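Local coordinates for GTPase-activating protein skywalker (Drosophila melanogaster, PDB 6R82) that acts, as the full-length protein, as a GTPase-activating protein for Rab35 in synaptic vesicle protein recycling, this chain being its TLDc domain, at residues 33-38 and 48-53; 59-64 and 174-179; 98-103 and 163-168. All coordinates share one frame; numbering follows the deposited sequence.

Contact 1: residues 33-38 and 48-53; sequences LLYTTE and YVRVEQ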
loop_
_atom_site.group_PDB
_atom_site.type_symbol
_atom_site.label_atom_id
_atom_site.label_comp_id
_atom_site.label_asym_id
_atom_site.label_seq_id
_atom_site.Cartn_x
_atom_site.Cartn_y
_atom_site.Cartn_z
ATOM N N LEU A 33 13.894 -0.247 3.860
ATOM C CA LEU A 33 13.166 0.990 3.614
ATOM C C LEU A 33 13.520 1.526 2.231
ATOM O O LEU A 33 14.677 1.876 1.981
ATOM C CB LEU A 33 13.526 2.016 4.690
ATOM C CG LEU A 33 12.905 3.392 4.459
ATOM C CD1 LEU A 33 11.407 3.286 4.761
ATOM C CD2 LEU A 33 13.595 4.477 5.295
ATOM N N LEU A 34 12.528 1.597 1.332
ATOM C CA LEU A 34 12.761 2.104 -0.028
ATOM C C LEU A 34 12.527 3.606 -0.157
ATOM O O LEU A 34 13.188 4.263 -0.973
ATOM C CB LEU A 34 11.846 1.398 -1.040
ATOM C CG LEU A 34 11.832 -0.135 -0.995
ATOM C CD1 LEU A 34 10.777 -0.694 -1.946
ATOM C CD2 LEU A 34 13.229 -0.683 -1.344
ATOM N N TYR A 35 11.585 4.154 0.608
ATOM C CA TYR A 35 11.119 5.519 0.399
ATOM C C TYR A 35 10.471 6.001 1.677
ATOM O O TYR A 35 9.652 5.280 2.261
ATOM C CB TYR A 35 10.099 5.605 -0.752
ATOM C CG TYR A 35 9.595 7.033 -1.016
ATOM C CD1 TYR A 35 10.341 7.922 -1.786
ATOM C CD2 TYR A 35 8.395 7.483 -0.479
ATOM C CE1 TYR A 35 9.902 9.214 -2.022
ATOM C CE2 TYR A 35 7.947 8.778 -0.713
ATOM C CZ TYR A 35 8.708 9.631 -1.485
ATOM O OH TYR A 35 8.281 10.917 -1.716
ATOM N N THR A 36 10.815 7.220 2.094
ATOM C CA THR A 36 10.108 7.873 3.185
ATOM C C THR A 36 9.968 9.362 2.897
ATOM O O THR A 36 10.922 10.019 2.468
ATOM C CB THR A 36 10.809 7.678 4.537
ATOM O OG1 THR A 36 10.143 8.472 5.528
ATOM C CG2 THR A 36 12.253 8.116 4.455
ATOM N N THR A 37 8.775 9.887 3.163
ATOM C CA THR A 37 8.514 11.309 2.971
ATOM C C THR A 37 9.313 12.174 3.934
ATOM O O THR A 37 9.454 13.377 3.696
ATOM C CB THR A 37 7.029 11.581 3.136
ATOM O OG1 THR A 37 6.589 11.015 4.376
ATOM C CG2 THR A 37 6.250 10.930 2.008
ATOM N N GLU A 38 9.858 11.584 5.000
ATOM C CA GLU A 38 10.708 12.324 5.920
ATOM C C GLU A 38 12.079 12.650 5.332
ATOM O O GLU A 38 12.741 13.566 5.835
ATOM C CB GLU A 38 10.880 11.537 7.225
ATOM C CG GLU A 38 9.699 11.649 8.203
ATOM C CD GLU A 38 10.073 11.234 9.629
ATOM O OE1 GLU A 38 10.328 12.128 10.475
ATOM O OE2 GLU A 38 10.116 10.012 9.900
ATOM N N TYR A 48 8.039 7.061 -7.474
ATOM C CA TYR A 48 8.219 6.062 -8.530
ATOM C C TYR A 48 9.693 5.762 -8.756
ATOM O O TYR A 48 10.091 4.598 -8.871
ATOM C CB TYR A 48 7.586 6.532 -9.841
ATOM C CG TYR A 48 6.088 6.639 -9.798
ATOM C CD1 TYR A 48 5.318 5.664 -9.181
ATOM C CD2 TYR A 48 5.432 7.733 -10.369
ATOM C CE1 TYR A 48 3.936 5.764 -9.126
ATOM C CE2 TYR A 48 4.046 7.837 -10.328
ATOM C CZ TYR A 48 3.309 6.867 -9.704
ATOM O OH TYR A 48 1.942 6.979 -9.659
ATOM N N VAL A 49 10.519 6.809 -8.834
ATOM C CA VAL A 49 11.935 6.622 -9.120
ATOM C C VAL A 49 12.566 5.657 -8.112
ATOM O O VAL A 49 13.419 4.828 -8.465
ATOM C CB VAL A 49 12.651 7.986 -9.130
ATOM C CG1 VAL A 49 14.143 7.797 -9.128
ATOM C CG2 VAL A 49 12.200 8.832 -10.350
ATOM N N ARG A 50 12.134 5.726 -6.854
ATOM C CA ARG A 50 12.768 4.922 -5.816
ATOM C C ARG A 50 12.152 3.532 -5.658
ATOM O O ARG A 50 12.871 2.582 -5.328
ATOM C CB ARG A 50 12.734 5.672 -4.478
ATOM C CG ARG A 50 13.924 6.636 -4.350
ATOM C CD ARG A 50 14.171 7.120 -2.929
ATOM N NE ARG A 50 15.350 7.997 -2.855
ATOM C CZ ARG A 50 16.568 7.590 -2.504
ATOM N NH1 ARG A 50 16.801 6.316 -2.176
ATOM N NH2 ARG A 50 17.561 8.458 -2.470
ATOM N N VAL A 51 10.850 3.360 -5.873
ATOM C CA VAL A 51 10.197 2.109 -5.492
ATOM C C VAL A 51 9.776 1.244 -6.671
ATOM O O VAL A 51 9.415 0.073 -6.453
ATOM C CB VAL A 51 8.974 2.348 -4.573
ATOM C CG1 VAL A 51 9.294 3.360 -3.473
ATOM C CG2 VAL A 51 7.736 2.769 -5.373
ATOM N N GLU A 52 9.779 1.764 -7.901
ATOM C CA GLU A 52 8.888 1.176 -8.911
ATOM C C GLU A 52 9.346 -0.182 -9.433
ATOM O O GLU A 52 8.525 -0.914 -9.998
ATOM C CB GLU A 52 8.703 2.140 -10.091
ATOM C CG GLU A 52 9.909 2.311 -10.996
ATOM C CD GLU A 52 9.615 3.319 -12.117
ATOM O OE1 GLU A 52 8.428 3.693 -12.298
ATOM O OE2 GLU A 52 10.562 3.732 -12.811
ATOM N N GLN A 53 10.613 -0.563 -9.250
ATOM C CA GLN A 53 11.058 -1.890 -9.679
ATOM C C GLN A 53 11.095 -2.933 -8.549
ATOM O O GLN A 53 11.497 -4.082 -8.793
ATOM C CB GLN A 53 12.429 -1.793 -10.359
ATOM C CG GLN A 53 12.411 -1.025 -11.725
ATOM C CD GLN A 53 11.741 -1.827 -12.853
ATOM O OE1 GLN A 53 10.943 -2.730 -12.604
ATOM N NE2 GLN A 53 12.091 -1.511 -14.097
HETATM O O HOH W 1 15.600 3.556 -2.136
#
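Helix 44-51 sits against strand 30-36 through residues 50 and 51, and the closest pair of CA atoms, those of L34 and V51, is 6.0 Å apart. V51 makes the apolar half of the contact with one branch. Its CG1 stands anti to the carbonyl carbon, beside the backbone N (chi1 -45°), and reaches the strand at two consecutive residues: 3.6 Å from CB of Y35 and 4.0 Å from CB of L34. A classic beta bulge, which sets L34 and Y35 both opposite V181 of strand 173-185, is consistent with one methyl meeting both, and the CA-CB bond of L34 points toward the helix. This is the edge of the TLDc beta sheet, where a short connection leads from strand 30-36 into helix 44-51, which folds back on it. R50 adds an aliphatic contact and a water-mediated one. Its chain runs extended from CG to NE and crosses the tyrosine side chain at about a right angle; CD lies at the ring edge, near the ring plane, 4.1 Å from CD1 of Y35. The same CD is 3.6 Å from the carbonyl O of L34. That oxygen is linked to the guanidinium through one water, which donates to L34 O at 2.8 Å and accepts from R50 NH1 at 3.0 Å, lying in the guanidinium plane at its edge. Further along the strand, T36 OG1 accepts from the backbone N of E38 at 3.2 Å, an ST turn, and T37 OG1 bonds to the backbone N of L179.

Contact 2: residues 59-64 and 174-179; sequences LMIKTC and FEIRVL
Four backbone hydrogen bonds join 59-64 to 174-179 as antiparallel partners in the TLDc beta sheet, and a classic beta bulge sits in their middle, with R177 and V178 both facing K62. The carbonyl O of K62 is gripped twice, by R177 N at 2.7 Å and by V178 N at 3.2 Å, both donors lying in the carbonyl plane; the R177 bond is the shorter but the more bent at its hydrogen. In return K62 N gives a nearly straight bond (168°) to V178 O, almost along the C=O axis. Beyond the bulge the register has slipped by one, and C64 N bonds to E175 O from above the carbonyl plane.

On the face that I61 shares with L179, CG1 of I61 meets CD1 of L179 at 3.6 Å, and L59 adds CD2 against the same leucine methyl. On the other face, K62 and V178 lie side by side, pointing the same way. The lysine chain bends at chi2, chi3 and chi4, and its CD presses on V178 CG1 at 3.3 Å, closer than usual van der Waals contact. The chain turns a corner at R177, so residues 174-176 run at 111° to strand 59-63. There CG2 of I61 faces CG1 of I176 and CE1 of F174, while T63 lays CG2 against CB of F174 at 3.8 Å.

Around this shell, M148 of strand 146-149 packs on I61, I176 and L179, F69 meets the F174 ring edge-to-face, and F14 of helix 13-18 touches K62. E175 forms a salt bridge with R153, and T63 OG1, between its backbone N and carbonyl carbon (chi1 81°), bonds to E67 OE1.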
loop_
_atom_site.group_PDB
_atom_site.type_symbol
_atom_site.label_atom_id
_atom_site.label_comp_id
_atom_site.label_asym_id
_atom_site.label_seq_id
_atom_site.Cartn_x
_atom_site.Cartn_y
_atom_site.Cartn_z
ATOM N N LEU A 59 3.322 -0.689 2.144
ATOM C CA LEU A 59 3.079 0.745 2.202
ATOM C C LEU A 59 2.454 1.076 3.552
ATOM O O LEU A 59 1.475 0.439 3.951
ATOM C CB LEU A 59 2.165 1.172 1.048
ATOM C CG LEU A 59 2.120 2.663 0.729
ATOM C CD1 LEU A 59 2.017 2.892 -0.780
ATOM C CD2 LEU A 59 0.952 3.294 1.465
ATOM N N MET A 60 3.025 2.051 4.254
ATOM C CA MET A 60 2.549 2.438 5.580
ATOM C C MET A 60 2.309 3.940 5.634
ATOM O O MET A 60 3.229 4.724 5.392
ATOM C CB MET A 60 3.544 2.032 6.666
ATOM C CG MET A 60 2.856 1.765 8.002
ATOM S SD MET A 60 3.920 0.857 9.123
ATOM C CE MET A 60 4.364 -0.571 8.115
ATOM N N ILE A 61 1.089 4.333 5.988
ATOM C CA ILE A 61 0.692 5.735 6.069
ATOM C C ILE A 61 0.448 6.094 7.526
ATOM O O ILE A 61 -0.290 5.395 8.233
ATOM C CB ILE A 61 -0.568 6.018 5.232
ATOM C CG1 ILE A 61 -0.288 5.757 3.752
ATOM C CG2 ILE A 61 -1.061 7.458 5.457
ATOM C CD1 ILE A 61 -1.520 5.511 2.925
ATOM N N LYS A 62 1.053 7.190 7.965
ATOM C CA LYS A 62 0.770 7.797 9.260
ATOM C C LYS A 62 0.108 9.149 8.993
ATOM O O LYS A 62 0.727 10.041 8.400
ATOM C CB LYS A 62 2.053 7.937 10.081
ATOM C CG LYS A 62 2.609 6.600 10.638
ATOM C CD LYS A 62 4.132 6.479 10.462
ATOM C CE LYS A 62 4.579 5.033 10.264
ATOM N NZ LYS A 62 4.225 4.503 8.910
ATOM N N THR A 63 -1.151 9.295 9.410
ATOM C CA THR A 63 -1.874 10.545 9.196
ATOM C C THR A 63 -1.590 11.552 10.309
ATOM O O THR A 63 -1.135 11.203 11.401
ATOM C CB THR A 63 -3.385 10.312 9.114
ATOM O OG1 THR A 63 -3.934 10.200 10.432
ATOM C CG2 THR A 63 -3.695 9.059 8.320
ATOM N N CYS A 64 -1.876 12.825 10.015
ATOM C CA CYS A 64 -1.759 13.869 11.030
ATOM C C CYS A 64 -2.750 13.671 12.170
ATOM O O CYS A 64 -2.555 14.239 13.249
ATOM C CB CYS A 64 -1.958 15.247 10.397
ATOM S SG CYS A 64 -0.738 15.690 9.117
ATOM N N PHE A 174 -7.772 12.326 4.846
ATOM C CA PHE A 174 -6.650 12.416 5.764
ATOM C C PHE A 174 -5.559 13.259 5.131
ATOM O O PHE A 174 -5.515 13.446 3.912
ATOM C CB PHE A 174 -6.106 11.026 6.145
ATOM C CG PHE A 174 -5.715 10.162 4.965
ATOM C CD1 PHE A 174 -4.420 10.186 4.463
ATOM C CD2 PHE A 174 -6.643 9.319 4.367
ATOM C CE1 PHE A 174 -4.067 9.392 3.380
ATOM C CE2 PHE A 174 -6.297 8.530 3.292
ATOM C CZ PHE A 174 -5.010 8.566 2.793
ATOM N N GLU A 175 -4.692 13.781 5.986
ATOM C CA GLU A 175 -3.437 14.377 5.570
ATOM C C GLU A 175 -2.306 13.470 6.027
ATOM O O GLU A 175 -2.350 12.921 7.134
ATOM C CB GLU A 175 -3.251 15.775 6.151
ATOM C CG GLU A 175 -2.285 16.624 5.353
ATOM C CD GLU A 175 -1.809 17.837 6.116
ATOM O OE1 GLU A 175 -2.249 18.016 7.270
ATOM O OE2 GLU A 175 -0.998 18.610 5.565
ATOM N N ILE A 176 -1.301 13.315 5.173
ATOM C CA ILE A 176 -0.209 12.381 5.413
ATOM C C ILE A 176 0.865 13.085 6.229
ATOM O O ILE A 176 1.437 14.086 5.786
ATOM C CB ILE A 176 0.359 11.847 4.090
ATOM C CG1 ILE A 176 -0.695 10.979 3.400
ATOM C CG2 ILE A 176 1.653 11.060 4.335
ATOM C CD1 ILE A 176 -1.033 11.428 1.995
ATOM N N ARG A 177 1.129 12.569 7.429
ATOM C CA ARG A 177 2.267 13.054 8.196
ATOM C C ARG A 177 3.560 12.426 7.696
ATOM O O ARG A 177 4.554 13.123 7.473
ATOM C CB ARG A 177 2.074 12.766 9.683
ATOM C CG ARG A 177 3.024 13.559 10.562
ATOM C CD ARG A 177 3.171 12.937 11.939
ATOM N NE ARG A 177 1.880 12.695 12.579
ATOM C CZ ARG A 177 1.713 12.552 13.892
ATOM N NH1 ARG A 177 2.758 12.634 14.712
ATOM N NH2 ARG A 177 0.501 12.330 14.389
ATOM N N VAL A 178 3.565 11.109 7.512
ATOM C CA VAL A 178 4.700 10.431 6.898
ATOM C C VAL A 178 4.191 9.206 6.148
ATOM O O VAL A 178 3.252 8.526 6.578
ATOM C CB VAL A 178 5.786 10.084 7.942
ATOM C CG1 VAL A 178 5.184 9.341 9.106
ATOM C CG2 VAL A 178 6.926 9.274 7.304
ATOM N N LEU A 179 4.779 8.975 4.983
ATOM C CA LEU A 179 4.549 7.762 4.217
ATOM C C LEU A 179 5.862 7.000 4.107
ATOM O O LEU A 179 6.914 7.600 3.867
ATOM C CB LEU A 179 3.995 8.083 2.829
ATOM C CG LEU A 179 3.820 6.829 1.975
ATOM C CD1 LEU A 179 2.401 6.730 1.499
ATOM C CD2 LEU A 179 4.773 6.877 0.806
#

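Contact 3: residues 98-103 and 163-168; sequences TFLFSL and FNNPPL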
loop_
_atom_site.group_PDB
_atom_site.type_symbol
_atom_site.label_atom_id
_atom_site.label_comp_id
_atom_site.label_asym_id
_atom_site.label_seq_id
_atom_site.Cartn_x
_atom_site.Cartn_y
_atom_site.Cartn_z
ATOM N N THR A 98 -2.332 -9.050 -2.703
ATOM C CA THR A 98 -2.449 -7.693 -2.178
ATOM C C THR A 98 -3.503 -7.653 -1.073
ATOM O O THR A 98 -4.552 -8.285 -1.184
ATOM C CB THR A 98 -2.845 -6.735 -3.316
ATOM O OG1 THR A 98 -1.835 -6.739 -4.340
ATOM C CG2 THR A 98 -3.077 -5.325 -2.802
ATOM N N PHE A 99 -3.229 -6.915 0.005
ATOM C CA PHE A 99 -4.229 -6.777 1.057
ATOM C C PHE A 99 -4.052 -5.438 1.742
ATOM O O PHE A 99 -2.963 -4.858 1.728
ATOM C CB PHE A 99 -4.174 -7.923 2.097
ATOM C CG PHE A 99 -2.901 -7.969 2.943
ATOM C CD1 PHE A 99 -2.769 -7.193 4.093
ATOM C CD2 PHE A 99 -1.867 -8.834 2.610
ATOM C CE1 PHE A 99 -1.618 -7.258 4.882
ATOM C CE2 PHE A 99 -0.711 -8.915 3.394
ATOM C CZ PHE A 99 -0.580 -8.115 4.523
ATOM N N LEU A 100 -5.140 -4.952 2.337
ATOM C CA LEU A 100 -5.131 -3.752 3.163
ATOM C C LEU A 100 -5.008 -4.115 4.637
ATOM O O LEU A 100 -5.394 -5.199 5.072
ATOM C CB LEU A 100 -6.409 -2.934 2.980
ATOM C CG LEU A 100 -6.925 -2.601 1.592
ATOM C CD1 LEU A 100 -8.399 -2.249 1.709
ATOM C CD2 LEU A 100 -6.114 -1.439 1.039
ATOM N N PHE A 101 -4.501 -3.167 5.411
ATOM C CA PHE A 101 -4.461 -3.314 6.855
ATOM C C PHE A 101 -4.669 -1.946 7.485
ATOM O O PHE A 101 -4.473 -0.909 6.842
ATOM C CB PHE A 101 -3.131 -3.923 7.332
ATOM C CG PHE A 101 -1.943 -3.035 7.110
ATOM C CD1 PHE A 101 -1.578 -2.084 8.046
ATOM C CD2 PHE A 101 -1.193 -3.144 5.949
ATOM C CE1 PHE A 101 -0.485 -1.253 7.837
ATOM C CE2 PHE A 101 -0.096 -2.326 5.732
ATOM C CZ PHE A 101 0.260 -1.376 6.680
ATOM N N SER A 102 -5.059 -1.961 8.759
ATOM C CA SER A 102 -5.003 -0.788 9.617
ATOM C C SER A 102 -4.397 -1.199 10.947
ATOM O O SER A 102 -4.631 -2.311 11.427
ATOM C CB SER A 102 -6.395 -0.162 9.848
ATOM O OG SER A 102 -7.373 -1.149 10.127
ATOM N N LEU A 103 -3.607 -0.303 11.532
ATOM C CA LEU A 103 -3.039 -0.519 12.856
ATOM C C LEU A 103 -3.666 0.354 13.938
ATOM O O LEU A 103 -3.797 -0.107 15.074
ATOM C CB LEU A 103 -1.520 -0.283 12.826
ATOM C CG LEU A 103 -0.702 -1.294 12.011
ATOM C CD1 LEU A 103 0.794 -1.130 12.260
ATOM C CD2 LEU A 103 -1.140 -2.714 12.325
ATOM N N PHE A 163 -11.898 -5.377 -1.445
ATOM C CA PHE A 163 -11.504 -5.747 -0.097
ATOM C C PHE A 163 -12.620 -5.667 0.939
ATOM O O PHE A 163 -12.398 -6.088 2.080
ATOM C CB PHE A 163 -10.331 -4.868 0.356
ATOM C CG PHE A 163 -9.086 -5.098 -0.441
ATOM C CD1 PHE A 163 -8.466 -6.343 -0.428
ATOM C CD2 PHE A 163 -8.557 -4.092 -1.240
ATOM C CE1 PHE A 163 -7.323 -6.578 -1.180
ATOM C CE2 PHE A 163 -7.407 -4.314 -1.990
ATOM C CZ PHE A 163 -6.788 -5.556 -1.964
ATOM N N ASN A 164 -13.798 -5.146 0.582
ATOM C CA ASN A 164 -14.959 -5.052 1.479
ATOM C C ASN A 164 -14.588 -4.459 2.834
ATOM O O ASN A 164 -14.982 -4.959 3.889
ATOM C CB ASN A 164 -15.635 -6.409 1.658
ATOM C CG ASN A 164 -17.091 -6.275 2.082
ATOM O OD1 ASN A 164 -17.391 -6.071 3.261
ATOM N ND2 ASN A 164 -17.999 -6.372 1.117
ATOM N N ASN A 165 -13.833 -3.387 2.798
ATOM C CA ASN A 165 -13.309 -2.729 3.978
ATOM C C ASN A 165 -14.192 -1.561 4.384
ATOM O O ASN A 165 -14.977 -1.053 3.578
ATOM C CB ASN A 165 -11.898 -2.210 3.699
ATOM C CG ASN A 165 -11.861 -1.280 2.508
ATOM O OD1 ASN A 165 -12.127 -1.702 1.383
ATOM N ND2 ASN A 165 -11.545 -0.009 2.743
ATOM N N PRO A 166 -14.089 -1.108 5.628
ATOM C CA PRO A 166 -14.610 0.207 5.979
ATOM C C PRO A 166 -13.551 1.263 5.730
ATOM O O PRO A 166 -12.369 0.928 5.558
ATOM C CB PRO A 166 -14.910 0.069 7.477
ATOM C CG PRO A 166 -13.817 -0.835 7.951
ATOM C CD PRO A 166 -13.592 -1.826 6.816
ATOM N N PRO A 167 -13.925 2.540 5.692
ATOM C CA PRO A 167 -12.907 3.595 5.713
ATOM C C PRO A 167 -11.889 3.338 6.816
ATOM O O PRO A 167 -12.243 3.100 7.969
ATOM C CB PRO A 167 -13.728 4.863 5.965
ATOM C CG PRO A 167 -15.037 4.568 5.286
ATOM C CD PRO A 167 -15.282 3.084 5.495
ATOM N N LEU A 168 -10.611 3.345 6.443
ATOM C CA LEU A 168 -9.547 2.961 7.366
ATOM C C LEU A 168 -9.220 4.048 8.384
ATOM O O LEU A 168 -8.386 3.822 9.270
ATOM C CB LEU A 168 -8.296 2.556 6.579
ATOM C CG LEU A 168 -8.588 1.686 5.350
ATOM C CD1 LEU A 168 -7.396 1.641 4.415
ATOM C CD2 LEU A 168 -8.981 0.283 5.771
#
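Packing around the F163 ring dominates where strand 99-104 meets the loop 163-168. L100 points toward the loop and sets its branch point over one face of the F163 ring: CG lies 4.0 Å from the ring centroid and 29° off the ring normal, a CH-pi contact. With CG anti to the carbonyl carbon (chi1 -49°), the leucine brings CD1 down beside the root of the phenylalanine, 3.5 Å from its CD2 and equally near its CB. The two side chains cross obliquely.

The rim of the same ring meets T98, just ahead of the strand. F163 CE1 approaches the carbonyl O of T98 to 3.3 Å, the oxygen sitting at the ring edge, near its plane. F163 CZ touches CG2 of T98 at 3.8 Å, and these side chains cross at about a right angle. T98 turns its hydroxyl elsewhere, to S74 OG and the carbonyl O of T95.

The polar bonds of N165 stay within its own part of the chain. The residue carries CG between its backbone N and carbonyl carbon (chi1 57°), which lays the amide carbon 3.7 Å from L100 CD1. Its ND2 donates to the carbonyl O of P166 at 3.1 Å, from well above the carbonyl plane, and also bonds to D158 O, while OD1 accepts from C160 N.

At the far end contact is looser: the CB of S102 is 4.5 Å from the carbonyl O of L168, and Y110 of neighbouring strand 108-110 touches both side chains. The loop thus packs on this part of the TLDc sheet largely through carbon surfaces, while the N165 amide is fixed by bonds on its own side of the interface; the carbonyl at the ring edge faces the slightly positive aromatic hydrogens, probably a mildly favourable electrostatic arrangement.

How the contacts relate
From the N terminus, contact 1 comes first and closes a short loop of nine residues, turning strand 30-36 back through helix 44-51. The chain then enters strand 57-63, where contact 2 opens; it closes only at strand 173-185, 110 residues later. Contact 3 is nested inside that long loop, joining strand 99-104 to the loop ahead of strand 173-185. None of them cross. Contacts 1 and 2 touch through T37 and V178-L179, since strands 30-36 and 173-185 are sheet neighbours, and contacts 2 and 3 touch where F101 meets L59 and M60. Contacts 1 and 3 lie on opposite sides of the chain's centre, their centres about 22 Å apart.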